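Local atomic coordinates of Blr3880 protein (Bradyrhizobium japonicum, PDB entry 2OOD), a protein that probably catalyses the zinc-dependent hydrolytic deamination of guanine, releasing xanthine and ammonia in purine breakdown. Residues A[208-213]-A[244-249]. Sequence-based numbering, arbitrary orientation.
Sequences AFGASP and GVLVEH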
loop_
_atom_site.group_PDB
_atom_site.type_symbol
_atom_site.label_atom_id
_atom_site.label_comp_id
_atom_site.label_asym_id
_atom_site.label_seq_id
_atom_site.Cartn_x
_atom_site.Cartn_y
_atom_site.Cartn_z
ATOM N N ALA A 208 -21.884 -17.886 0.366
ATOM C CA ALA A 208 -22.674 -18.792 1.192
ATOM C C ALA A 208 -23.459 -18.089 2.279
ATOM O O ALA A 208 -24.650 -18.343 2.458
ATOM C CB ALA A 208 -21.779 -19.869 1.800
ATOM N N PHE A 209 -22.799 -17.195 3.002
ATOM C CA PHE A 209 -23.476 -16.485 4.079
ATOM C C PHE A 209 -24.754 -15.782 3.637
ATOM O O PHE A 209 -25.675 -15.608 4.434
ATOM C CB PHE A 209 -22.536 -15.462 4.709
ATOM C CG PHE A 209 -23.119 -14.765 5.902
ATOM C CD1 PHE A 209 -23.467 -15.488 7.041
ATOM C CD2 PHE A 209 -23.300 -13.385 5.905
ATOM C CE1 PHE A 209 -23.988 -14.843 8.171
ATOM C CE2 PHE A 209 -23.823 -12.725 7.034
ATOM C CZ PHE A 209 -24.164 -13.459 8.168
ATOM N N GLY A 210 -24.801 -15.369 2.375
ATOM C CA GLY A 210 -25.978 -14.686 1.868
ATOM C C GLY A 210 -26.715 -15.492 0.814
ATOM O O GLY A 210 -27.407 -14.922 -0.033
ATOM N N ALA A 211 -26.584 -16.818 0.870
ATOM C CA ALA A 211 -27.232 -17.694 -0.098
ATOM C C ALA A 211 -27.974 -18.876 0.522
ATOM O O ALA A 211 -27.353 -19.815 1.035
ATOM C CB ALA A 211 -26.205 -18.204 -1.086
ATOM N N SER A 212 -29.305 -18.836 0.468
ATOM C CA SER A 212 -30.113 -19.924 1.007
ATOM C C SER A 212 -29.837 -21.165 0.167
ATOM O O SER A 212 -29.410 -21.065 -0.990
ATOM C CB SER A 212 -31.601 -19.597 0.906
ATOM O OG SER A 212 -32.105 -19.974 -0.368
ATOM N N PRO A 213 -30.084 -22.358 0.729
ATOM C CA PRO A 213 -29.832 -23.571 -0.052
ATOM C C PRO A 213 -30.638 -23.625 -1.352
ATOM O O PRO A 213 -30.292 -24.392 -2.258
ATOM C CB PRO A 213 -30.173 -24.698 0.927
ATOM C CG PRO A 213 -31.160 -24.071 1.846
ATOM C CD PRO A 213 -30.584 -22.695 2.071
ATOM N N GLY A 244 -20.774 -17.605 10.801
ATOM C CA GLY A 244 -22.140 -17.464 10.320
ATOM C C GLY A 244 -22.519 -18.480 9.253
ATOM O O GLY A 244 -23.608 -19.060 9.295
ATOM N N VAL A 245 -21.620 -18.695 8.297
ATOM C CA VAL A 245 -21.839 -19.643 7.206
ATOM C C VAL A 245 -22.151 -21.058 7.708
ATOM O O VAL A 245 -23.069 -21.714 7.202
ATOM C CB VAL A 245 -20.597 -19.698 6.270
ATOM C CG1 VAL A 245 -20.712 -20.867 5.283
ATOM C CG2 VAL A 245 -20.476 -18.386 5.517
ATOM N N LEU A 246 -21.386 -21.528 8.694
ATOM C CA LEU A 246 -21.606 -22.865 9.239
ATOM C C LEU A 246 -22.880 -22.883 10.058
ATOM O O LEU A 246 -23.406 -23.948 10.394
ATOM C CB LEU A 246 -20.419 -23.315 10.090
ATOM C CG LEU A 246 -19.180 -23.678 9.261
ATOM C CD1 LEU A 246 -18.063 -24.113 10.201
ATOM C CD2 LEU A 246 -19.513 -24.791 8.250
ATOM N N VAL A 247 -23.376 -21.694 10.384
ATOM C CA VAL A 247 -24.621 -21.585 11.130
ATOM C C VAL A 247 -25.757 -21.592 10.099
ATOM O O VAL A 247 -26.715 -22.362 10.225
ATOM C CB VAL A 247 -24.664 -20.285 11.986
ATOM C CG1 VAL A 247 -26.042 -20.105 12.610
ATOM C CG2 VAL A 247 -23.619 -20.364 13.084
ATOM N N GLU A 248 -25.633 -20.756 9.071
ATOM C CA GLU A 248 -26.641 -20.677 8.003
ATOM C C GLU A 248 -26.702 -21.992 7.206
ATOM O O GLU A 248 -27.664 -22.242 6.462
ATOM C CB GLU A 248 -26.297 -19.545 7.031
ATOM C CG GLU A 248 -26.137 -18.159 7.644
ATOM C CD GLU A 248 -27.465 -17.499 7.954
ATOM O OE1 GLU A 248 -28.387 -17.608 7.105
ATOM O OE2 GLU A 248 -27.578 -16.861 9.033
ATOM N N HIS A 249 -25.651 -22.803 7.339
ATOM C CA HIS A 249 -25.558 -24.092 6.653
ATOM C C HIS A 249 -25.046 -25.120 7.656
ATOM O O HIS A 249 -23.884 -25.572 7.590
ATOM C CB HIS A 249 -24.609 -23.989 5.454
ATOM C CG HIS A 249 -25.119 -23.095 4.369
ATOM N ND1 HIS A 249 -26.182 -23.441 3.560
ATOM C CD2 HIS A 249 -24.749 -21.848 3.992
ATOM C CE1 HIS A 249 -26.444 -22.444 2.733
ATOM N NE2 HIS A 249 -25.589 -21.465 2.975
#
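His249, just past the C-terminal end of helix 239-248, reaches into the turn at 208-213 and meets the carbonyls of Ala208 and Ala211. In the TIM-barrel fold of the amidohydrolases this is a contact between two of the connections that follow barrel strands: 208-213 leads from strand 199-205 into helix 213-225, and helix 239-248 follows the strand that ends at the zinc ligand His234. From CB, with CG anti to its own carbonyl carbon (chi1 -66°), the His249 side chain leaves the helix end toward the turn. His249 CD2 comes to 3.8 Å from Ala208 O and lies near the Ala208 methyl. His249 NE2 then makes two weak hydrogen bonds. One runs from His249 NE2 to Ala208 O at 3.3 Å. The other joins His249 NE2 to Ala211 O at 3.1 Å; it is strongly bent, at 123°. Both oxygens lie in the ring plane, at its edge. His249 CE1 is also nearest Ala211 O, with Pro213 N and CD more distant. A histidine suits this place because a flat ring with an N-H at its far end can lie between the carbonyls of two buried alanines and bond weakly to both; Ala208 O also accepts from Ala211 N, which closes the turn.

Nearer the start of the helical segment, the two methyls of the branched Val245 reach two neighbouring residues: Val245 CG1 packs on Ala208 CB at 3.8 Å, while CG2 lies against the backbone N and CB of Phe209. The Phe209 ring has Gly244 C at its edge, and Gly244, with no side chain, lets the ring come close to the helix backbone: Phe209 CE1 lies 3.9 Å from Gly244 CA. Helix 255-260 adds Tyr255 and Val258 around Val245. The Phe209 side chain is about 6 Å from bound guanine, so this packing borders the active-site region. Glu248 sends its carboxylate to a salt bridge with Arg169, leaving Glu248 CG 3.8 Å from Phe209 CD1.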